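Side-chain contacts in 3-phytase (Klebsiella pneumoniae, PDB 2WNH), which probably removes phosphate groups from inositol hexakisphosphate (phytate): residues T292-V297 against G313-G318; L300-W305 against G389-R394; W365-C370 against F381-T386. The protein carries 3 engineered substitutions. All blocks are in the same frame, centred on the assembly; numbering follows the deposited sequence.

In the fold
The three contacts form a chain leading out from the middle of the subunit. Contact 1 is the buried one, its centre about 3 Å from that of the chain, and it lies beside R24, H25 and H290, which belong to the Arg-His-Gly and His-Asp sequence motifs of this family. Contact 2 uses the far end of the same helix, 291-301, with its centre about 14 Å from that of contact 1; W305 joins the two by packing on I294 and I315. Contact 3 is about 13 Å from contact 2, centre to centre, and about 22 Å from contact 1; F303 against W365 joins it to contact 2. Contacts 1 and 3 do not touch, their nearest atoms being about 9 Å apart.

Contact 1. Residues T292-V297 against G313-G318; sequences TNIAMV and GNIPPG
I315, in the loop before strand 320-328, packs on I294 and A295 of helix 291-301. Between side chains the contact is apolar. I294 and I315 lie side by side, pointing opposite ways, and each chain end, CD1, lies against the other's CG2 branch: I294 CD1 lies 3.9 Å from I315 CG2, while I294 CG2 rests 4.0 Å from I315 CD1. With I315 CG1 set beside its own backbone N (chi1 -56°), the ethyl arm runs on to the helix, and its CD1 comes 3.8 Å from A295 CB. That same methyl approaches the helix backbone as well, 3.7 Å from A295 N.

No hydrogen bond crosses between the two segments; their polar groups bond within the helix or to other parts of the chain. Within the helix M296 N bonds T292 O at 3.0 Å. The loop, which has no regular structure of its own, is tied by its polar groups: I315 O takes a bond from R24 NH1, N314 OD1 one from R215 NH1, and G313 O one from R298 NH1. At the helix start N293 uses both ends of its amide, OD1 to H290 N and ND2 to F131 O.

G313 and G318, at the two ends of 313-318, both have positive phi. The helix follows H290 of the His-Asp motif, and the loop is bonded to R24 and, through G318, to the backbone of H25. The arrangement is thus part of the buried core next to the Arg-His-Gly and His-Asp motifs, which in branch 2 histidine phosphatases line the phosphate-binding site.

Contact 2. Residues L300-W305 against G389-R394; sequences LMNFSW and GQRIDR
The Schellman end of helix 291-301, at L300 and N302, meets R391 in the type I turn G389-I392 that follows helix 381-388. N302 leaves the helix with positive phi (57°), and its side chain lies over one face of the R391 guanidinium. The two flat groups are stacked, their planes 28° apart, with N302 CG 3.7 Å above the guanidinium plane of R391 and offset toward its rim. N302 ND2 and R391 NH1 are 3.5 Å apart, but both are donors, so this is a stack and not a hydrogen bond.

R391 gets there by running extended from CG to NE across the end of the helix. On the way its CD passes 3.4 Å from L300 O, and its NH1 finally bonds T299 O. Nearer the backbone, L300 CD2 packs 4.0 Å from R391 CB. R391 O, which also lies near that methyl, accepts a bond from Q260 NE2 of helix 256-274.

One water knits the backbones together, donating to L300 O at 2.7 Å and accepting from R391 N at 2.8 Å. Two carbonyls of the helix's final turn are met, T299 O by a guanidinium and L300 O by a water. A positive group at the negative end of the helix dipole probably adds an electrostatic gain, while across this contact the N302 amide stacks without bonding.

Contact 3. Residues W365-C370 against F381-T386; sequences WRQPGC and FQAAIT
A383 is the first residue of helix 381-388 to meet the loop 365-370, and it does so mainly through its backbone. Its carbonyl O accepts a weak hydrogen bond from Q367 NE2, 3.2 Å long and bent to 147° at the hydrogen. A383 CB lies alongside the same nitrogen, 4.1 Å from Q367 NE2. Q367 CG sits between its own backbone N and carbonyl carbon (chi1 67°), and from there the chain runs extended, carrying the amide across to the helix. This is the single hydrogen bond between the two segments.

A384 comes next and makes two contacts. Its CA is 3.7 Å from Q367 NE2, so the nitrogen also touches the CA that follows the carbonyl. Its methyl group turns to the indole: A384 CB is 4.1 Å from W365 CZ3, approaching the ring obliquely. W365 has CG anti to its backbone N (chi1 175°), which brings the six-membered ring up to the helix; F303 meets this indole edge-to-face. Farther from the loop, helix 256-274 packs against the same helix through I385.

The loop itself is shaped by a type II turn, Q367 to C370, closed by C370 N to Q367 O at 3.1 Å, with G369 at positive phi in the third position. C370, just before strand 371-373, is disulfide-bonded to C379 in strand 376-380. The whole is a disulfide-pinned beta hairpin running directly into a helix, which folds back over the loop that leads into the hairpin.

Contact 1. Residues T292-V297 against G313-G318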
# COMPACT_ATOMS: atom_id res chain seq x y z
N THR B 292 26.26 -2.13 28.50
CA THR B 292 26.78 -2.81 29.69
C THR B 292 26.30 -4.27 29.79
O THR B 292 27.08 -5.21 30.01
CB THR B 292 26.34 -2.02 30.94
OG1 THR B 292 26.90 -0.70 30.87
CG2 THR B 292 26.85 -2.69 32.22
N ASN B 293 24.99 -4.45 29.62
CA ASN B 293 24.38 -5.77 29.69
C ASN B 293 24.86 -6.69 28.57
O ASN B 293 25.20 -7.86 28.82
CB ASN B 293 22.85 -5.64 29.66
CG ASN B 293 22.31 -4.72 30.73
OD1 ASN B 293 21.93 -3.58 30.44
ND2 ASN B 293 22.33 -5.17 31.97
N ILE B 294 24.88 -6.18 27.34
CA ILE B 294 25.39 -6.94 26.21
C ILE B 294 26.85 -7.36 26.40
O ILE B 294 27.19 -8.51 26.16
CB ILE B 294 25.20 -6.21 24.87
CG1 ILE B 294 23.70 -6.06 24.60
CG2 ILE B 294 25.89 -7.00 23.74
CD1 ILE B 294 23.32 -5.14 23.42
N ALA B 295 27.69 -6.43 26.85
CA ALA B 295 29.10 -6.75 27.11
C ALA B 295 29.25 -7.85 28.16
O ALA B 295 30.05 -8.78 27.97
CB ALA B 295 29.86 -5.49 27.54
N MET B 296 28.50 -7.77 29.24
CA MET B 296 28.62 -8.81 30.27
C MET B 296 28.18 -10.17 29.75
O MET B 296 28.85 -11.19 29.95
CB MET B 296 27.88 -8.41 31.53
CG MET B 296 28.59 -7.27 32.25
SD MET B 296 27.72 -6.74 33.73
CE MET B 296 26.11 -6.29 33.14
N VAL B 297 27.04 -10.19 29.05
CA VAL B 297 26.56 -11.43 28.45
C VAL B 297 27.56 -12.05 27.46
O VAL B 297 27.83 -13.26 27.54
CB VAL B 297 25.17 -11.23 27.82
CG1 VAL B 297 24.76 -12.49 27.07
CG2 VAL B 297 24.17 -10.89 28.91
N GLY B 313 34.77 -5.99 19.74
CA GLY B 313 33.73 -6.01 20.75
C GLY B 313 32.79 -4.82 20.82
O GLY B 313 31.92 -4.80 21.71
N ASN B 314 32.97 -3.84 19.93
CA ASN B 314 32.16 -2.62 19.95
C ASN B 314 30.67 -2.96 19.85
O ASN B 314 30.29 -3.87 19.10
CB ASN B 314 32.55 -1.67 18.81
CG ASN B 314 31.84 -0.35 18.88
OD1 ASN B 314 30.71 -0.21 18.42
ND2 ASN B 314 32.50 0.63 19.47
N ILE B 315 29.86 -2.27 20.65
CA ILE B 315 28.40 -2.45 20.66
C ILE B 315 27.69 -1.14 20.22
O ILE B 315 27.46 -0.24 21.05
CB ILE B 315 27.93 -2.90 22.10
CG1 ILE B 315 28.66 -4.17 22.57
CG2 ILE B 315 26.39 -3.08 22.17
CD1 ILE B 315 28.81 -4.24 24.13
N PRO B 316 27.39 -1.00 18.92
CA PRO B 316 26.74 0.20 18.39
C PRO B 316 25.31 0.41 18.86
O PRO B 316 24.63 -0.54 19.29
CB PRO B 316 26.77 -0.03 16.87
CG PRO B 316 27.93 -0.97 16.65
CD PRO B 316 27.77 -1.92 17.83
N PRO B 317 24.82 1.65 18.79
CA PRO B 317 23.40 1.87 19.14
C PRO B 317 22.47 1.04 18.26
O PRO B 317 22.70 0.91 17.04
CB PRO B 317 23.21 3.37 18.86
CG PRO B 317 24.35 3.73 17.92
CD PRO B 317 25.50 2.89 18.41
N GLY B 318 21.43 0.48 18.88
CA GLY B 318 20.46 -0.37 18.21
C GLY B 318 21.03 -1.70 17.71
O GLY B 318 20.36 -2.40 16.96

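Contact 2. Residues L300-W305 against G389-R394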
# COMPACT_ATOMS: atom_id res chain seq x y z
N LEU B 300 30.47 -13.68 29.29
CA LEU B 300 30.10 -14.99 29.85
C LEU B 300 29.99 -16.05 28.77
O LEU B 300 30.35 -17.22 28.97
CB LEU B 300 28.81 -14.89 30.69
CG LEU B 300 28.89 -14.01 31.94
CD1 LEU B 300 27.53 -13.98 32.59
CD2 LEU B 300 29.94 -14.53 32.90
N MET B 301 29.53 -15.64 27.58
CA MET B 301 29.48 -16.54 26.40
C MET B 301 30.85 -16.86 25.84
O MET B 301 30.97 -17.77 25.02
CB MET B 301 28.61 -15.93 25.29
CG MET B 301 27.14 -15.77 25.64
SD MET B 301 26.31 -14.69 24.45
CE MET B 301 25.71 -15.88 23.27
N ASN B 302 31.87 -16.10 26.25
CA ASN B 302 33.20 -16.16 25.62
C ASN B 302 33.13 -15.89 24.11
O ASN B 302 33.78 -16.56 23.30
CB ASN B 302 33.88 -17.50 25.93
CG ASN B 302 35.41 -17.40 26.00
OD1 ASN B 302 36.08 -18.43 26.05
ND2 ASN B 302 35.95 -16.19 26.03
N PHE B 303 32.30 -14.91 23.73
CA PHE B 303 32.03 -14.61 22.33
C PHE B 303 32.58 -13.23 22.05
O PHE B 303 32.16 -12.23 22.64
CB PHE B 303 30.50 -14.70 22.07
CG PHE B 303 30.04 -14.31 20.66
CD1 PHE B 303 30.87 -14.45 19.53
CD2 PHE B 303 28.73 -13.85 20.48
CE1 PHE B 303 30.39 -14.07 18.25
CE2 PHE B 303 28.25 -13.50 19.22
CZ PHE B 303 29.07 -13.61 18.10
N SER B 304 33.53 -13.19 21.12
CA SER B 304 34.18 -11.96 20.71
C SER B 304 33.93 -11.69 19.23
O SER B 304 33.88 -12.62 18.43
CB SER B 304 35.69 -12.05 20.98
OG SER B 304 36.35 -10.84 20.64
N TRP B 305 33.77 -10.42 18.88
CA TRP B 305 33.54 -10.04 17.50
C TRP B 305 34.32 -8.80 17.10
O TRP B 305 34.75 -8.02 17.95
CB TRP B 305 32.04 -9.80 17.23
CG TRP B 305 31.41 -8.75 18.11
CD1 TRP B 305 31.53 -7.39 17.98
CD2 TRP B 305 30.53 -8.97 19.22
NE1 TRP B 305 30.80 -6.75 18.98
CE2 TRP B 305 30.18 -7.70 19.74
CE3 TRP B 305 30.01 -10.13 19.83
CZ2 TRP B 305 29.32 -7.55 20.83
CZ3 TRP B 305 29.16 -9.98 20.90
CH2 TRP B 305 28.82 -8.70 21.40
N GLY B 389 26.96 -21.48 28.51
CA GLY B 389 26.61 -21.29 29.91
C GLY B 389 27.70 -21.61 30.93
O GLY B 389 27.47 -21.45 32.12
N GLN B 390 28.88 -22.02 30.46
CA GLN B 390 29.96 -22.51 31.34
C GLN B 390 30.40 -21.54 32.43
O GLN B 390 30.85 -21.96 33.49
CB GLN B 390 31.23 -22.76 30.54
CG GLN B 390 31.23 -23.88 29.59
CD GLN B 390 32.51 -23.85 28.77
OE1 GLN B 390 33.58 -24.23 29.28
NE2 GLN B 390 32.43 -23.38 27.52
N ARG B 391 30.36 -20.24 32.11
CA ARG B 391 30.91 -19.21 32.99
C ARG B 391 29.85 -18.59 33.87
O ARG B 391 30.15 -17.70 34.65
CB ARG B 391 31.59 -18.09 32.17
CG ARG B 391 32.88 -18.50 31.47
CD ARG B 391 33.36 -17.40 30.52
NE ARG B 391 34.81 -17.49 30.33
CZ ARG B 391 35.56 -16.54 29.76
NH1 ARG B 391 35.02 -15.42 29.28
NH2 ARG B 391 36.87 -16.72 29.65
N ILE B 392 28.60 -19.06 33.77
CA ILE B 392 27.53 -18.55 34.64
C ILE B 392 27.89 -18.85 36.10
O ILE B 392 28.33 -19.95 36.41
CB ILE B 392 26.15 -19.17 34.28
CG1 ILE B 392 25.63 -18.54 32.97
CG2 ILE B 392 25.13 -18.98 35.41
CD1 ILE B 392 24.51 -19.34 32.26
N ASP B 393 27.73 -17.84 36.95
CA ASP B 393 27.87 -18.01 38.39
C ASP B 393 26.46 -18.27 38.91
O ASP B 393 25.63 -17.36 38.96
CB ASP B 393 28.45 -16.75 39.04
CG ASP B 393 28.64 -16.91 40.53
OD1 ASP B 393 29.36 -17.85 40.93
OD2 ASP B 393 28.07 -16.12 41.31
N ARG B 394 26.19 -19.53 39.28
CA ARG B 394 24.83 -19.93 39.64
C ARG B 394 24.18 -19.14 40.78
O ARG B 394 23.03 -18.73 40.66
CB ARG B 394 24.72 -21.45 39.86
CG ARG B 394 25.01 -22.27 38.61
CD ARG B 394 23.83 -22.20 37.62
NE ARG B 394 24.24 -22.61 36.28
CZ ARG B 394 23.54 -22.36 35.17
NH1 ARG B 394 22.41 -21.67 35.24
NH2 ARG B 394 23.99 -22.78 34.00
O HOH W 1 28.66 -18.68 30.50

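Contact 3. Residues W365-C370 against F381-T386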
# COMPACT_ATOMS: atom_id res chain seq x y z
N TRP B 365 28.81 -16.69 16.29
CA TRP B 365 29.57 -17.56 17.20
C TRP B 365 29.61 -18.98 16.63
O TRP B 365 28.67 -19.41 15.94
CB TRP B 365 28.88 -17.57 18.57
CG TRP B 365 29.46 -18.49 19.58
CD1 TRP B 365 30.48 -18.21 20.46
CD2 TRP B 365 29.03 -19.83 19.88
NE1 TRP B 365 30.73 -19.32 21.26
CE2 TRP B 365 29.85 -20.31 20.92
CE3 TRP B 365 28.04 -20.67 19.35
CZ2 TRP B 365 29.70 -21.59 21.46
CZ3 TRP B 365 27.91 -21.94 19.86
CH2 TRP B 365 28.73 -22.39 20.91
N ARG B 366 30.67 -19.71 16.93
CA ARG B 366 30.76 -21.11 16.54
C ARG B 366 31.69 -21.88 17.48
O ARG B 366 32.46 -21.29 18.23
CB ARG B 366 31.24 -21.25 15.09
CG ARG B 366 32.64 -20.68 14.84
CD ARG B 366 33.23 -21.24 13.54
NE ARG B 366 33.36 -22.70 13.62
CZ ARG B 366 32.67 -23.58 12.88
NH1 ARG B 366 31.82 -23.17 11.94
NH2 ARG B 366 32.87 -24.88 13.07
N GLN B 367 31.58 -23.19 17.41
CA GLN B 367 32.49 -24.10 18.09
C GLN B 367 32.54 -25.37 17.27
O GLN B 367 31.71 -25.54 16.38
CB GLN B 367 32.01 -24.36 19.51
CG GLN B 367 30.69 -25.16 19.64
CD GLN B 367 30.43 -25.54 21.09
OE1 GLN B 367 31.27 -25.31 21.97
NE2 GLN B 367 29.26 -26.13 21.35
N PRO B 368 33.54 -26.24 17.51
CA PRO B 368 33.56 -27.51 16.75
C PRO B 368 32.21 -28.22 16.76
O PRO B 368 31.52 -28.24 17.79
CB PRO B 368 34.61 -28.34 17.50
CG PRO B 368 35.58 -27.29 18.00
CD PRO B 368 34.71 -26.12 18.42
N GLY B 369 31.82 -28.79 15.62
CA GLY B 369 30.51 -29.44 15.49
C GLY B 369 29.44 -28.57 14.85
O GLY B 369 28.39 -29.08 14.43
N CYS B 370 29.69 -27.26 14.78
CA CYS B 370 28.76 -26.33 14.08
C CYS B 370 28.86 -26.51 12.57
O CYS B 370 29.92 -26.89 12.06
CB CYS B 370 29.02 -24.88 14.45
SG CYS B 370 28.78 -24.51 16.20
N PHE B 381 22.17 -28.20 19.49
CA PHE B 381 21.52 -27.33 20.47
C PHE B 381 22.05 -27.52 21.90
O PHE B 381 22.49 -26.54 22.52
CB PHE B 381 19.98 -27.50 20.44
CG PHE B 381 19.26 -26.56 21.35
CD1 PHE B 381 18.91 -25.27 20.91
CD2 PHE B 381 18.90 -26.95 22.65
CE1 PHE B 381 18.23 -24.38 21.76
CE2 PHE B 381 18.20 -26.07 23.50
CZ PHE B 381 17.89 -24.78 23.06
N GLN B 382 22.03 -28.75 22.44
CA GLN B 382 22.44 -28.95 23.85
C GLN B 382 23.90 -28.60 24.12
O GLN B 382 24.23 -27.94 25.12
CB GLN B 382 22.16 -30.37 24.34
CG GLN B 382 22.32 -30.51 25.86
CD GLN B 382 21.63 -29.38 26.62
OE1 GLN B 382 20.41 -29.19 26.49
NE2 GLN B 382 22.41 -28.61 27.40
N ALA B 383 24.79 -29.05 23.24
CA ALA B 383 26.21 -28.73 23.33
C ALA B 383 26.47 -27.22 23.26
O ALA B 383 27.41 -26.73 23.88
CB ALA B 383 26.99 -29.44 22.23
N ALA B 384 25.66 -26.49 22.48
CA ALA B 384 25.82 -25.05 22.36
C ALA B 384 25.40 -24.36 23.66
O ALA B 384 26.13 -23.50 24.20
CB ALA B 384 25.02 -24.52 21.18
N ILE B 385 24.24 -24.76 24.18
CA ILE B 385 23.76 -24.26 25.48
C ILE B 385 24.78 -24.48 26.59
O ILE B 385 25.07 -23.57 27.37
CB ILE B 385 22.40 -24.90 25.84
CG1 ILE B 385 21.34 -24.53 24.77
CG2 ILE B 385 21.97 -24.54 27.26
CD1 ILE B 385 20.88 -23.08 24.80
N THR B 386 25.33 -25.69 26.66
CA THR B 386 26.33 -26.04 27.67
C THR B 386 27.58 -25.18 27.56
O THR B 386 28.07 -24.66 28.56
CB THR B 386 26.71 -27.52 27.58
OG1 THR B 386 25.54 -28.31 27.85
CG2 THR B 386 27.80 -27.87 28.63